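Local coordinates for chitinase (PDB 5GZT), which probably hydrolyses chitin and chitodextrins at internal beta-1,4 linkages between N-acetylglucosamine units, using glycoside hydrolase family 18 domains, at residues Gln125-Gly130 and Ser145-Pro150; Val132-Val137 and Lys152-Ala157; Ala796-Asn801 and Glu859-Ala864; Glu873-Ala878 and Leu919-Glu924; Ile283-Asp288 and Leu304-Gly309. One frame throughout, in Å; residues are numbered along the deposited sequence.

From the N terminus, interactions 1 and 2 come first, in the parallel beta-helix. Each closes a short loop from one coil to the next, and the two cross, because their segments alternate along the chain. They touch where Phe146 and Pro150 pack on Ala135. Interaction 5 follows in the first family 18 barrel, where it closes a loop of 15 residues between two successive parallel strands. Interactions 3 and 4 lie in series in the second family 18 barrel. Interaction 3 closes the longest loop, from 796-801 to 859-864. Interaction 4 closes a loop of 40 residues between two later helices and meets interaction 3 through Leu874 and Glu873. The centres of interactions 1 and 4 are about 108 Å apart.

Interaction 1 (Gln125-Gly130 and Ser145-Pro150); sequences QIKGQG and SFESAP
Ile126 and Phe146 pair across two parallel strands that belong to successive coils of a parallel beta-helix. Ile126 N donates to Ser145 O at 2.7 Å. Ile126 O accepts Glu147 N at 2.9 Å. The same oxygen also accepts from a water that hydrogen-bonds Ser145 OG.

Past the strands, a side chain takes over as acceptor. Glu147 OE1 receives Gly128 N at 2.8 Å, with the donor above the carboxylate plane. With CG anti to its own carbonyl carbon (chi1 -75°) and an extended chain beyond it, Glu147 reaches past Lys127 to Gly128 N. One water donates to both Glu147 OE1 and Gln129 OE1. Another donates to Gln129 OE1 and Glu147 O. Ser148 N gives its proton to a further water, 2.9 Å from the water oxygen. Lys127 NZ stays 5.9 Å from Glu147 OE2, so any attraction there acts without contact.

On the face that carries Ile126 and Phe146, Leu118 and Leu120 of strand 114-120 pack against both residues. The Phe146 ring is sandwiched: Pro150 CD lies over one face, and Ile126 CD1 makes a CH-pi contact on the opposite face, 3.7 Å from CE2.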
# COMPACT_ATOMS: atom_id res chain seq x y z
N GLN B 125 49.42 -30.68 27.44
CA GLN B 125 49.47 -31.46 26.19
C GLN B 125 48.21 -32.30 26.09
O GLN B 125 48.00 -33.17 26.92
CB GLN B 125 50.68 -32.37 26.19
CG GLN B 125 51.98 -31.59 26.06
CD GLN B 125 53.22 -32.51 26.00
OE1 GLN B 125 53.62 -33.11 27.01
NE2 GLN B 125 53.78 -32.64 24.81
N ILE B 126 47.41 -32.09 25.04
CA ILE B 126 46.19 -32.83 24.84
C ILE B 126 46.45 -33.73 23.62
O ILE B 126 46.80 -33.25 22.51
CB ILE B 126 44.94 -31.98 24.56
CG1 ILE B 126 44.63 -31.02 25.78
CG2 ILE B 126 43.69 -32.85 24.29
CD1 ILE B 126 45.36 -29.69 25.69
N LYS B 127 46.26 -35.02 23.85
CA LYS B 127 46.62 -36.07 22.91
C LYS B 127 45.38 -36.84 22.55
O LYS B 127 44.44 -36.98 23.37
CB LYS B 127 47.58 -37.06 23.60
CG LYS B 127 48.89 -36.39 24.02
CD LYS B 127 49.95 -37.34 24.59
CE LYS B 127 51.22 -36.47 24.91
NZ LYS B 127 52.34 -37.16 25.62
N GLY B 128 45.48 -37.46 21.39
CA GLY B 128 44.53 -38.44 20.94
C GLY B 128 43.56 -37.77 20.00
O GLY B 128 43.64 -36.58 19.79
N GLN B 129 42.59 -38.58 19.52
CA GLN B 129 41.66 -38.24 18.46
C GLN B 129 40.30 -37.85 19.02
O GLN B 129 39.43 -37.42 18.25
CB GLN B 129 41.57 -39.46 17.43
CG GLN B 129 42.86 -39.59 16.65
CD GLN B 129 43.23 -38.39 15.79
OE1 GLN B 129 44.34 -37.75 15.91
NE2 GLN B 129 42.31 -38.06 14.90
N GLY B 130 40.13 -38.00 20.34
CA GLY B 130 39.02 -37.40 21.05
C GLY B 130 38.74 -35.91 20.76
O GLY B 130 39.59 -35.22 20.19
N SER B 145 49.07 -27.63 23.56
CA SER B 145 49.02 -28.36 22.27
C SER B 145 47.90 -29.39 22.23
O SER B 145 47.57 -30.07 23.24
CB SER B 145 50.35 -29.04 21.96
OG SER B 145 50.72 -29.88 23.03
N PHE B 146 47.29 -29.47 21.06
CA PHE B 146 46.23 -30.44 20.77
C PHE B 146 46.64 -31.30 19.57
O PHE B 146 47.01 -30.76 18.55
CB PHE B 146 45.01 -29.73 20.39
CG PHE B 146 44.41 -28.97 21.49
CD1 PHE B 146 44.82 -27.65 21.74
CD2 PHE B 146 43.36 -29.52 22.23
CE1 PHE B 146 44.19 -26.91 22.75
CE2 PHE B 146 42.77 -28.77 23.23
CZ PHE B 146 43.17 -27.47 23.45
N GLU B 147 46.62 -32.61 19.71
CA GLU B 147 46.87 -33.49 18.51
C GLU B 147 45.71 -33.34 17.55
O GLU B 147 45.94 -33.28 16.38
CB GLU B 147 47.09 -34.94 18.88
CG GLU B 147 48.46 -35.18 19.49
CD GLU B 147 48.69 -36.63 19.87
OE1 GLU B 147 47.75 -37.47 19.77
OE2 GLU B 147 49.83 -36.93 20.30
N SER B 148 44.49 -33.22 18.05
CA SER B 148 43.40 -32.85 17.17
C SER B 148 42.72 -31.56 17.67
O SER B 148 42.37 -31.43 18.85
CB SER B 148 42.43 -34.01 16.94
OG SER B 148 41.68 -34.37 18.06
N ALA B 149 42.58 -30.63 16.74
CA ALA B 149 42.10 -29.29 17.02
C ALA B 149 40.78 -29.31 17.72
O ALA B 149 39.92 -30.10 17.37
CB ALA B 149 42.01 -28.46 15.74
N PRO B 150 40.62 -28.45 18.77
CA PRO B 150 39.30 -28.23 19.39
C PRO B 150 38.34 -27.61 18.39
O PRO B 150 38.82 -26.96 17.50
CB PRO B 150 39.55 -27.20 20.51
CG PRO B 150 40.90 -26.66 20.25
CD PRO B 150 41.66 -27.59 19.36
O HOH W 1 44.11 -33.99 20.81
O HOH W 2 49.48 -32.28 22.12
O HOH W 3 45.15 -35.24 14.50
O HOH W 4 46.45 -38.45 17.62
O HOH W 5 41.49 -33.23 21.28
O HOH W 6 39.04 -34.32 17.63

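Interaction 2 (Val132-Val137 and Lys152-Ala157); sequences VGTAVV and KTEGIA
Thr134, Ala135 and Val136 bridge Lys152, Thr153 and Glu154 in parallel register. The axes of strands 134-137 and 152-154 approach to 4.5 Å and diverge by 20°. The chain turns a corner at Gly133, whose O accepts Lys152 N. Ala135 then uses both of its main-chain polar groups across the gap. Its N donates to Lys152 O, and its O accepts Glu154 N at 2.7 Å. Val137 N bonds Glu154 O at 2.9 Å. The pairing outlasts the second strand, because Ala157 N bonds Val137 O at 3.0 Å after the chain has passed Gly155.

Side chains alternate between two faces. On one face, Lys152 curls back over Thr134. The chain bends at chi3 (-72°), which turns CE back toward Thr134, and chi4 (114°) then sets NZ 2.9 Å from Thr134 OG1. The other branch, Thr134 CG2, lies against the Glu154 carboxylate, 3.7 Å from OE1. Val136 CG2 touches the same OE1 more loosely. On the opposite face, Ala135 packs on Pro150. At the end of strand 134-137, Val137 CG1 meets Ala157 CB at 4.0 Å, and Val137 also packs on Val161.

Strand 114-120 lies on the other side of strand 131-137. Strand 152-154 is the outermost strand of this sheet within the chain. Parallel strands of successive coils stacked in register, here with a corner at Gly133, are characteristic of a parallel beta-helix.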
# COMPACT_ATOMS: atom_id res chain seq x y z
N VAL B 132 37.06 -31.96 21.57
CA VAL B 132 36.87 -30.86 22.54
C VAL B 132 35.97 -29.85 21.80
O VAL B 132 36.34 -29.36 20.75
CB VAL B 132 38.18 -30.19 22.90
CG1 VAL B 132 37.90 -28.93 23.77
CG2 VAL B 132 39.06 -31.12 23.70
N GLY B 133 34.78 -29.57 22.33
CA GLY B 133 33.91 -28.59 21.62
C GLY B 133 34.43 -27.15 21.77
O GLY B 133 34.54 -26.44 20.79
N THR B 134 34.81 -26.73 23.01
CA THR B 134 35.43 -25.36 23.20
C THR B 134 36.61 -25.43 24.14
O THR B 134 36.43 -26.01 25.22
CB THR B 134 34.40 -24.37 23.73
OG1 THR B 134 33.36 -24.32 22.78
CG2 THR B 134 34.96 -22.86 23.88
N ALA B 135 37.80 -24.99 23.69
CA ALA B 135 38.98 -24.95 24.53
C ALA B 135 39.05 -23.47 25.04
O ALA B 135 39.15 -22.56 24.23
CB ALA B 135 40.26 -25.28 23.76
N VAL B 136 39.05 -23.31 26.36
CA VAL B 136 39.15 -21.98 27.05
C VAL B 136 40.57 -21.94 27.55
O VAL B 136 40.97 -22.68 28.45
CB VAL B 136 38.15 -21.86 28.15
CG1 VAL B 136 38.31 -20.47 28.87
CG2 VAL B 136 36.74 -21.96 27.61
N VAL B 137 41.38 -21.21 26.83
CA VAL B 137 42.82 -21.16 27.09
C VAL B 137 43.10 -19.81 27.83
O VAL B 137 43.23 -18.74 27.24
CB VAL B 137 43.59 -21.18 25.81
CG1 VAL B 137 45.06 -21.37 26.10
CG2 VAL B 137 43.04 -22.28 24.87
N LYS B 152 36.02 -25.06 18.83
CA LYS B 152 36.30 -23.60 18.99
C LYS B 152 37.29 -23.36 20.13
O LYS B 152 37.35 -24.17 21.08
CB LYS B 152 35.05 -22.81 19.31
CG LYS B 152 33.92 -22.94 18.31
CD LYS B 152 32.67 -22.25 18.83
CE LYS B 152 31.99 -23.00 19.98
NZ LYS B 152 32.02 -22.25 21.29
N THR B 153 38.07 -22.29 20.03
CA THR B 153 39.02 -21.89 21.10
C THR B 153 38.65 -20.47 21.54
O THR B 153 38.40 -19.59 20.69
CB THR B 153 40.48 -21.85 20.66
OG1 THR B 153 40.63 -20.75 19.75
CG2 THR B 153 40.89 -23.09 20.01
N GLU B 154 38.58 -20.28 22.85
CA GLU B 154 38.36 -18.97 23.46
C GLU B 154 39.51 -18.68 24.48
O GLU B 154 40.42 -19.49 24.66
CB GLU B 154 37.05 -18.97 24.20
CG GLU B 154 35.84 -18.98 23.29
CD GLU B 154 34.54 -19.20 24.04
OE1 GLU B 154 34.55 -19.50 25.26
OE2 GLU B 154 33.49 -19.06 23.39
N GLY B 155 39.45 -17.51 25.10
CA GLY B 155 40.31 -17.14 26.23
C GLY B 155 41.45 -16.34 25.77
O GLY B 155 41.74 -16.30 24.58
N ILE B 156 42.14 -15.68 26.71
CA ILE B 156 43.17 -14.70 26.36
C ILE B 156 44.36 -15.26 25.62
O ILE B 156 45.05 -14.54 24.86
CB ILE B 156 43.63 -13.95 27.67
CG1 ILE B 156 44.26 -12.61 27.34
CG2 ILE B 156 44.61 -14.78 28.50
CD1 ILE B 156 44.61 -11.82 28.60
N ALA B 157 44.71 -16.53 25.84
CA ALA B 157 45.90 -17.08 25.20
C ALA B 157 45.55 -18.06 23.99
O ALA B 157 46.39 -18.91 23.58
CB ALA B 157 46.76 -17.79 26.24

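Interaction 3 (Ala796-Asn801 and Glu859-Ala864); sequences ARIKDN and EGFSDA. With FMT (formic acid), chain I.
Ile798 CD1 sits squarely over the centre of the Phe861 ring. It is 3.8 Å from the ring centroid and only 4° off the ring normal, a CH-pi contact. The two side chains cross at about a right angle. A chi2 of 170° extends Ile798 CD1 away from the backbone, out over the ring. Nearer the backbone, Ile798 CB rests on Glu859 O at 3.5 Å, and CG2 lies against Gly860 CA. Further along, Asn801 OD1 comes within 3.1 Å of Ala864 CB, a close contact.

No direct hydrogen bond joins the two segments. Two waters do so instead. One accepts from Ile798 N and donates to Glu859 O, 2.6 Å from that oxygen. The other donates to Asn801 OD1, at 2.7 Å, and to Gly860 O.

This is the second family 18 TIM barrel. Segment 796-801 ends one barrel strand and starts the turn of a hairpin. Segment 859-864 follows the neighbouring parallel strand, 848-854, and leads into a short helix with Gly860 at its N-cap. Gly860 O also accepts Ala864 N at 2.8 Å, the first turn of that helix.

A formic acid molecule, probably from the crystallisation liquor, binds the helix start. Gly860 N donates to its O1 at 2.9 Å, and Asp863 N donates to its O2 at the same distance. These two N-H groups would probably favour its ionised form.

Further out, Asn801 ND2 is held by Thr870 O and Glu873 OE1. The Phe861 ring stacks with Trp894, and Asp863 OD1 forms salt bridges with Arg908 and Lys906.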
# COMPACT_ATOMS: atom_id res chain seq x y z
N ALA B 796 -28.09 22.42 -41.76
CA ALA B 796 -27.74 22.40 -43.17
C ALA B 796 -26.81 21.21 -43.42
O ALA B 796 -26.25 20.66 -42.48
CB ALA B 796 -27.08 23.69 -43.58
N ARG B 797 -26.69 20.78 -44.64
CA ARG B 797 -25.92 19.57 -44.99
C ARG B 797 -25.04 19.88 -46.13
O ARG B 797 -25.08 21.02 -46.66
CB ARG B 797 -26.87 18.41 -45.35
CG ARG B 797 -27.72 17.96 -44.14
CD ARG B 797 -26.81 17.10 -43.32
NE ARG B 797 -27.14 17.01 -41.92
CZ ARG B 797 -27.75 15.99 -41.30
NH1 ARG B 797 -28.34 15.00 -41.96
NH2 ARG B 797 -27.82 16.01 -39.99
N ILE B 798 -24.19 18.95 -46.46
CA ILE B 798 -23.23 19.16 -47.50
C ILE B 798 -23.55 18.16 -48.62
O ILE B 798 -23.56 16.92 -48.41
CB ILE B 798 -21.84 18.93 -47.00
CG1 ILE B 798 -21.47 19.88 -45.85
CG2 ILE B 798 -20.78 19.07 -48.12
CD1 ILE B 798 -20.13 19.51 -45.14
N LYS B 799 -23.78 18.70 -49.82
CA LYS B 799 -23.98 17.87 -51.04
C LYS B 799 -23.14 18.48 -52.17
O LYS B 799 -23.28 19.70 -52.47
CB LYS B 799 -25.45 17.75 -51.40
CG LYS B 799 -25.62 16.83 -52.62
CD LYS B 799 -27.01 16.92 -53.20
CE LYS B 799 -27.09 16.12 -54.50
NZ LYS B 799 -28.38 16.30 -55.19
N ASP B 800 -22.24 17.65 -52.75
CA ASP B 800 -21.40 18.05 -53.89
C ASP B 800 -20.48 19.22 -53.47
O ASP B 800 -20.20 20.16 -54.21
CB ASP B 800 -22.24 18.44 -55.11
CG ASP B 800 -22.98 17.23 -55.77
OD1 ASP B 800 -22.63 16.07 -55.47
OD2 ASP B 800 -23.93 17.53 -56.53
N ASN B 801 -20.04 19.15 -52.22
CA ASN B 801 -19.24 20.15 -51.66
C ASN B 801 -19.87 21.54 -51.58
O ASN B 801 -19.14 22.54 -51.50
CB ASN B 801 -17.87 20.21 -52.34
CG ASN B 801 -16.80 20.61 -51.32
OD1 ASN B 801 -16.86 20.18 -50.16
ND2 ASN B 801 -15.92 21.45 -51.69
N GLU B 859 -22.64 13.78 -44.03
CA GLU B 859 -21.45 13.54 -44.92
C GLU B 859 -20.84 14.77 -45.51
O GLU B 859 -21.42 15.84 -45.48
CB GLU B 859 -21.84 12.52 -46.02
CG GLU B 859 -22.43 11.25 -45.34
CD GLU B 859 -22.67 10.00 -46.22
OE1 GLU B 859 -23.91 9.87 -46.57
OE2 GLU B 859 -21.65 9.16 -46.43
N GLY B 860 -19.65 14.63 -46.07
CA GLY B 860 -19.03 15.68 -46.83
C GLY B 860 -17.85 16.40 -46.23
O GLY B 860 -17.07 17.01 -46.97
N PHE B 861 -17.65 16.30 -44.90
CA PHE B 861 -16.57 17.07 -44.31
C PHE B 861 -15.18 16.60 -44.69
O PHE B 861 -14.30 17.42 -44.91
CB PHE B 861 -16.69 17.14 -42.78
CG PHE B 861 -17.68 18.14 -42.28
CD1 PHE B 861 -17.36 19.54 -42.30
CD2 PHE B 861 -18.80 17.74 -41.65
CE1 PHE B 861 -18.24 20.50 -41.81
CE2 PHE B 861 -19.71 18.71 -41.16
CZ PHE B 861 -19.41 20.07 -41.19
N SER B 862 -14.94 15.31 -44.66
CA SER B 862 -13.60 14.77 -44.89
C SER B 862 -13.10 15.14 -46.31
O SER B 862 -12.01 15.69 -46.49
CB SER B 862 -13.56 13.24 -44.71
OG SER B 862 -12.20 12.78 -44.78
N ASP B 863 -13.99 14.98 -47.26
CA ASP B 863 -13.77 15.47 -48.60
C ASP B 863 -13.66 16.94 -48.67
O ASP B 863 -12.75 17.42 -49.35
CB ASP B 863 -14.84 15.01 -49.58
CG ASP B 863 -14.72 13.53 -49.96
OD1 ASP B 863 -13.76 12.86 -49.47
OD2 ASP B 863 -15.63 13.06 -50.74
N ALA B 864 -14.54 17.67 -48.00
CA ALA B 864 -14.43 19.15 -48.10
C ALA B 864 -13.14 19.68 -47.54
O ALA B 864 -12.65 20.71 -47.96
CB ALA B 864 -15.59 19.82 -47.39
C FMT I . -17.48 12.63 -47.40
O1 FMT I . -18.34 12.09 -46.62
O2 FMT I . -16.40 13.39 -47.01
O HOH W 7 -23.76 16.75 -44.84
O HOH W 8 -17.60 17.72 -49.44

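Interaction 4 (Glu873-Ala878 and Leu919-Glu924); sequences ELANSA and LKLFRE
Phe922 packs against Ala875, Ala878 and Leu874 between two outer helices of the second family 18 TIM barrel. The helix segments 873-878 and 919-924 run in broadly the same direction. Their axes are 9.7 Å apart at closest approach and cross at -41°. No hydrogen bond crosses the interface, which is built on apolar contact alone.

The tight part is the Phe922 ring. Ala875 CA lies over one ring face, 4.1 Å from the centroid, in a CH-pi contact. Ala875 CB touches the rim at CE1, 3.7 Å away. One turn later, Ala878 CB comes to 3.6 Å from CE2, approaching the ring obliquely. The small alanine side chains bring the helix backbone of 873-878 close to the ring. On the barrel side, Phe922 also packs on Ile890, Leu892 and Leu939, so the ring touches both the neighbouring helix and the barrel strands.

The outer side is looser. Leu921 points toward the neighbouring helix and is partly exposed, but its CD2 stays 4.3 Å from Ala875 CB.

Leu874, also buried, touches the ring from its edge. Its chi1 (-177°) sets CG anti to the backbone N and chi2 (77°) sets the delta carbons, with CD2 near the plane of the Phe922 ring, 4.0 Å from CZ.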
# COMPACT_ATOMS: atom_id res chain seq x y z
N GLU B 873 -14.19 26.10 -51.67
CA GLU B 873 -15.51 25.93 -52.21
C GLU B 873 -16.59 25.73 -51.11
O GLU B 873 -17.69 26.34 -51.16
CB GLU B 873 -15.48 24.70 -53.13
CG GLU B 873 -16.79 24.53 -53.83
CD GLU B 873 -16.80 23.33 -54.77
OE1 GLU B 873 -15.92 22.40 -54.67
OE2 GLU B 873 -17.73 23.38 -55.62
N LEU B 874 -16.30 24.92 -50.12
CA LEU B 874 -17.26 24.69 -49.04
C LEU B 874 -17.47 26.02 -48.27
O LEU B 874 -18.60 26.43 -48.00
CB LEU B 874 -16.81 23.54 -48.08
CG LEU B 874 -17.90 23.30 -46.99
CD1 LEU B 874 -19.03 22.54 -47.60
CD2 LEU B 874 -17.40 22.57 -45.75
N ALA B 875 -16.39 26.74 -48.02
CA ALA B 875 -16.49 27.96 -47.23
C ALA B 875 -17.33 29.01 -47.93
O ALA B 875 -18.26 29.58 -47.37
CB ALA B 875 -15.10 28.48 -46.88
N ASN B 876 -17.04 29.23 -49.21
CA ASN B 876 -17.82 30.17 -49.99
C ASN B 876 -19.26 29.74 -50.04
O ASN B 876 -20.16 30.53 -49.86
CB ASN B 876 -17.25 30.26 -51.46
CG ASN B 876 -15.97 31.03 -51.54
OD1 ASN B 876 -15.70 31.89 -50.73
ND2 ASN B 876 -15.19 30.76 -52.57
N SER B 877 -19.51 28.46 -50.22
CA SER B 877 -20.92 28.02 -50.22
C SER B 877 -21.65 28.18 -48.86
O SER B 877 -22.84 28.54 -48.80
CB SER B 877 -20.95 26.58 -50.71
OG SER B 877 -22.26 26.15 -50.77
N ALA B 878 -20.94 27.89 -47.76
CA ALA B 878 -21.52 28.06 -46.42
C ALA B 878 -21.86 29.51 -46.15
O ALA B 878 -22.90 29.85 -45.64
CB ALA B 878 -20.47 27.60 -45.41
N LEU B 919 -11.29 25.34 -40.40
CA LEU B 919 -11.68 26.38 -39.44
C LEU B 919 -10.92 27.62 -39.68
O LEU B 919 -11.49 28.73 -39.66
CB LEU B 919 -11.53 25.88 -38.01
CG LEU B 919 -12.52 24.78 -37.67
CD1 LEU B 919 -12.25 24.16 -36.31
CD2 LEU B 919 -13.97 25.24 -37.77
N LYS B 920 -9.61 27.50 -39.93
CA LYS B 920 -8.80 28.68 -40.20
C LYS B 920 -9.37 29.43 -41.42
O LYS B 920 -9.43 30.69 -41.45
CB LYS B 920 -7.34 28.29 -40.48
CG LYS B 920 -6.45 29.42 -40.89
CD LYS B 920 -5.04 28.93 -41.24
CE LYS B 920 -4.18 30.17 -41.43
NZ LYS B 920 -2.82 29.59 -41.50
N LEU B 921 -9.70 28.68 -42.46
CA LEU B 921 -10.20 29.33 -43.72
C LEU B 921 -11.58 29.91 -43.46
O LEU B 921 -11.89 31.03 -43.89
CB LEU B 921 -10.23 28.33 -44.86
CG LEU B 921 -10.75 29.00 -46.15
CD1 LEU B 921 -9.71 30.00 -46.62
CD2 LEU B 921 -10.83 27.95 -47.25
N PHE B 922 -12.43 29.18 -42.79
CA PHE B 922 -13.79 29.71 -42.46
C PHE B 922 -13.70 31.04 -41.66
O PHE B 922 -14.43 32.02 -41.99
CB PHE B 922 -14.66 28.73 -41.69
CG PHE B 922 -15.53 27.82 -42.55
CD1 PHE B 922 -15.00 26.89 -43.39
CD2 PHE B 922 -16.89 27.89 -42.45
CE1 PHE B 922 -15.81 26.12 -44.14
CE2 PHE B 922 -17.69 27.09 -43.15
CZ PHE B 922 -17.18 26.21 -44.01
N ARG B 923 -12.76 31.11 -40.69
CA ARG B 923 -12.59 32.36 -39.90
C ARG B 923 -12.07 33.48 -40.74
O ARG B 923 -12.60 34.60 -40.67
CB ARG B 923 -11.68 32.15 -38.72
CG ARG B 923 -11.44 33.33 -37.77
CD ARG B 923 -12.42 34.55 -37.86
NE ARG B 923 -13.66 34.37 -37.40
CZ ARG B 923 -14.80 35.04 -37.48
NH1 ARG B 923 -15.19 36.09 -38.18
NH2 ARG B 923 -15.73 34.45 -36.70
N GLU B 924 -11.12 33.19 -41.63
CA GLU B 924 -10.69 34.22 -42.57
C GLU B 924 -11.83 34.75 -43.43
O GLU B 924 -12.04 35.95 -43.54
CB GLU B 924 -9.54 33.68 -43.44
CG GLU B 924 -9.09 34.64 -44.49
CD GLU B 924 -7.90 34.11 -45.33
OE1 GLU B 924 -7.97 33.07 -45.98
OE2 GLU B 924 -6.91 34.75 -45.32

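Interaction 5 (Ile283-Asp288 and Leu304-Gly309); sequences IPAWVD and LYYAFG
Ile283 CG1 meets Leu304 CD1 at 3.5 Å, the two side chains crossing obliquely. Next along the contact, Ala285 CB presses on the phenol end of Tyr306, 3.4 Å from CZ, and approaches the ring at a slant. Tyr306 CG is anti to the backbone N (chi1 -171°), which sets it so that the ring extends toward Ala285. Trp286 CZ3 lies 3.6 Å from Ala307 O, but its CH2 stays 4.3 Å from Phe308 CE2, which lies at the edge of the indole. Pro284 CB lies over one indole face, toward the rim.

Around this centre runs the parallel strand pairing. Ile283 N bonds Tyr305 O at 2.8 Å, and Ile283 O accepts Ala307 N at 2.9 Å. Ala285 N bonds Ala307 O at 2.8 Å, just as the chain leaves the strand in a type I turn, Pro284 to Val287. The peptide bond between Ala307 and Phe308 is cis, and the Phe308 ring lies with one face over Ala307 CB.

At the polar edge, Tyr306 OH is held by Asp344 and Asn347, while Tyr305 OH bonds Tyr478 OH. Phe308 meets the Trp623 ring nearly parallel.

Two adjacent parallel strands with a non-proline cis peptide at the C-terminal part of the second are characteristic of the family 18 TIM barrel.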
# COMPACT_ATOMS: atom_id res chain seq x y z
N ILE B 283 -8.72 -0.20 6.00
CA ILE B 283 -10.13 0.10 5.77
C ILE B 283 -10.90 -0.40 6.97
O ILE B 283 -10.78 -1.55 7.31
CB ILE B 283 -10.65 -0.61 4.52
CG1 ILE B 283 -10.23 0.16 3.27
CG2 ILE B 283 -12.18 -0.74 4.55
CD1 ILE B 283 -11.26 1.18 2.78
N PRO B 284 -11.72 0.46 7.60
CA PRO B 284 -12.34 0.11 8.84
C PRO B 284 -13.57 -0.79 8.62
O PRO B 284 -14.37 -0.56 7.71
CB PRO B 284 -12.83 1.45 9.38
CG PRO B 284 -13.08 2.25 8.19
CD PRO B 284 -12.01 1.85 7.22
N ALA B 285 -13.74 -1.71 9.53
CA ALA B 285 -14.82 -2.70 9.46
C ALA B 285 -16.15 -2.10 9.79
O ALA B 285 -17.18 -2.65 9.42
CB ALA B 285 -14.52 -3.85 10.40
N TRP B 286 -16.13 -0.95 10.44
CA TRP B 286 -17.33 -0.36 11.05
C TRP B 286 -17.98 0.63 10.13
O TRP B 286 -18.89 1.30 10.54
CB TRP B 286 -16.98 0.29 12.42
CG TRP B 286 -15.70 1.08 12.50
CD1 TRP B 286 -15.51 2.39 12.14
CD2 TRP B 286 -14.43 0.62 12.98
NE1 TRP B 286 -14.19 2.78 12.38
CE2 TRP B 286 -13.51 1.70 12.84
CE3 TRP B 286 -13.97 -0.60 13.46
CZ2 TRP B 286 -12.18 1.60 13.24
CZ3 TRP B 286 -12.66 -0.73 13.81
CH2 TRP B 286 -11.77 0.37 13.71
N VAL B 287 -17.47 0.81 8.92
CA VAL B 287 -18.22 1.49 7.88
C VAL B 287 -18.95 0.39 7.11
O VAL B 287 -18.41 -0.75 6.88
CB VAL B 287 -17.27 2.32 6.97
CG1 VAL B 287 -17.98 2.90 5.74
CG2 VAL B 287 -16.61 3.42 7.79
N ASP B 288 -20.16 0.73 6.70
CA ASP B 288 -20.96 -0.17 5.88
C ASP B 288 -20.61 0.08 4.47
O ASP B 288 -21.10 1.00 3.85
CB ASP B 288 -22.45 0.02 6.18
CG ASP B 288 -23.34 -0.89 5.34
OD1 ASP B 288 -22.95 -1.42 4.26
OD2 ASP B 288 -24.45 -1.05 5.81
N LEU B 304 -5.16 -3.77 0.68
CA LEU B 304 -6.29 -3.29 1.47
C LEU B 304 -6.33 -4.19 2.70
O LEU B 304 -6.35 -5.42 2.56
CB LEU B 304 -7.49 -3.30 0.56
CG LEU B 304 -9.00 -3.34 0.88
CD1 LEU B 304 -9.29 -3.12 2.34
CD2 LEU B 304 -9.78 -2.47 -0.09
N TYR B 305 -6.18 -3.61 3.87
CA TYR B 305 -6.24 -4.34 5.16
C TYR B 305 -7.62 -4.10 5.78
O TYR B 305 -8.01 -2.91 6.09
CB TYR B 305 -5.19 -3.87 6.19
CG TYR B 305 -3.81 -4.38 6.02
CD1 TYR B 305 -3.37 -4.89 4.80
CD2 TYR B 305 -2.92 -4.40 7.10
CE1 TYR B 305 -2.10 -5.40 4.68
CE2 TYR B 305 -1.65 -4.91 6.97
CZ TYR B 305 -1.26 -5.43 5.76
OH TYR B 305 0.02 -5.92 5.53
N TYR B 306 -8.38 -5.20 5.99
CA TYR B 306 -9.69 -5.09 6.65
C TYR B 306 -9.44 -5.04 8.12
O TYR B 306 -8.89 -5.97 8.72
CB TYR B 306 -10.63 -6.25 6.29
CG TYR B 306 -12.07 -6.07 6.77
CD1 TYR B 306 -12.89 -5.14 6.17
CD2 TYR B 306 -12.58 -6.82 7.81
CE1 TYR B 306 -14.20 -4.97 6.60
CE2 TYR B 306 -13.90 -6.68 8.22
CZ TYR B 306 -14.70 -5.74 7.62
OH TYR B 306 -16.01 -5.60 8.01
N ALA B 307 -9.77 -3.88 8.72
CA ALA B 307 -9.46 -3.61 10.08
C ALA B 307 -10.76 -3.63 10.91
O ALA B 307 -11.49 -2.61 10.98
CB ALA B 307 -8.82 -2.26 10.17
N PHE B 308 -11.08 -4.70 11.60
CA PHE B 308 -10.20 -5.77 12.04
C PHE B 308 -11.04 -7.05 12.27
O PHE B 308 -12.30 -7.02 12.59
CB PHE B 308 -9.62 -5.44 13.40
CG PHE B 308 -8.68 -4.26 13.41
CD1 PHE B 308 -7.36 -4.40 12.96
CD2 PHE B 308 -9.06 -3.05 13.97
CE1 PHE B 308 -6.47 -3.36 13.01
CE2 PHE B 308 -8.20 -1.97 14.01
CZ PHE B 308 -6.91 -2.11 13.53
N GLY B 309 -10.32 -8.16 12.16
CA GLY B 309 -10.71 -9.37 12.82
C GLY B 309 -10.34 -9.35 14.26
O GLY B 309 -9.40 -8.69 14.66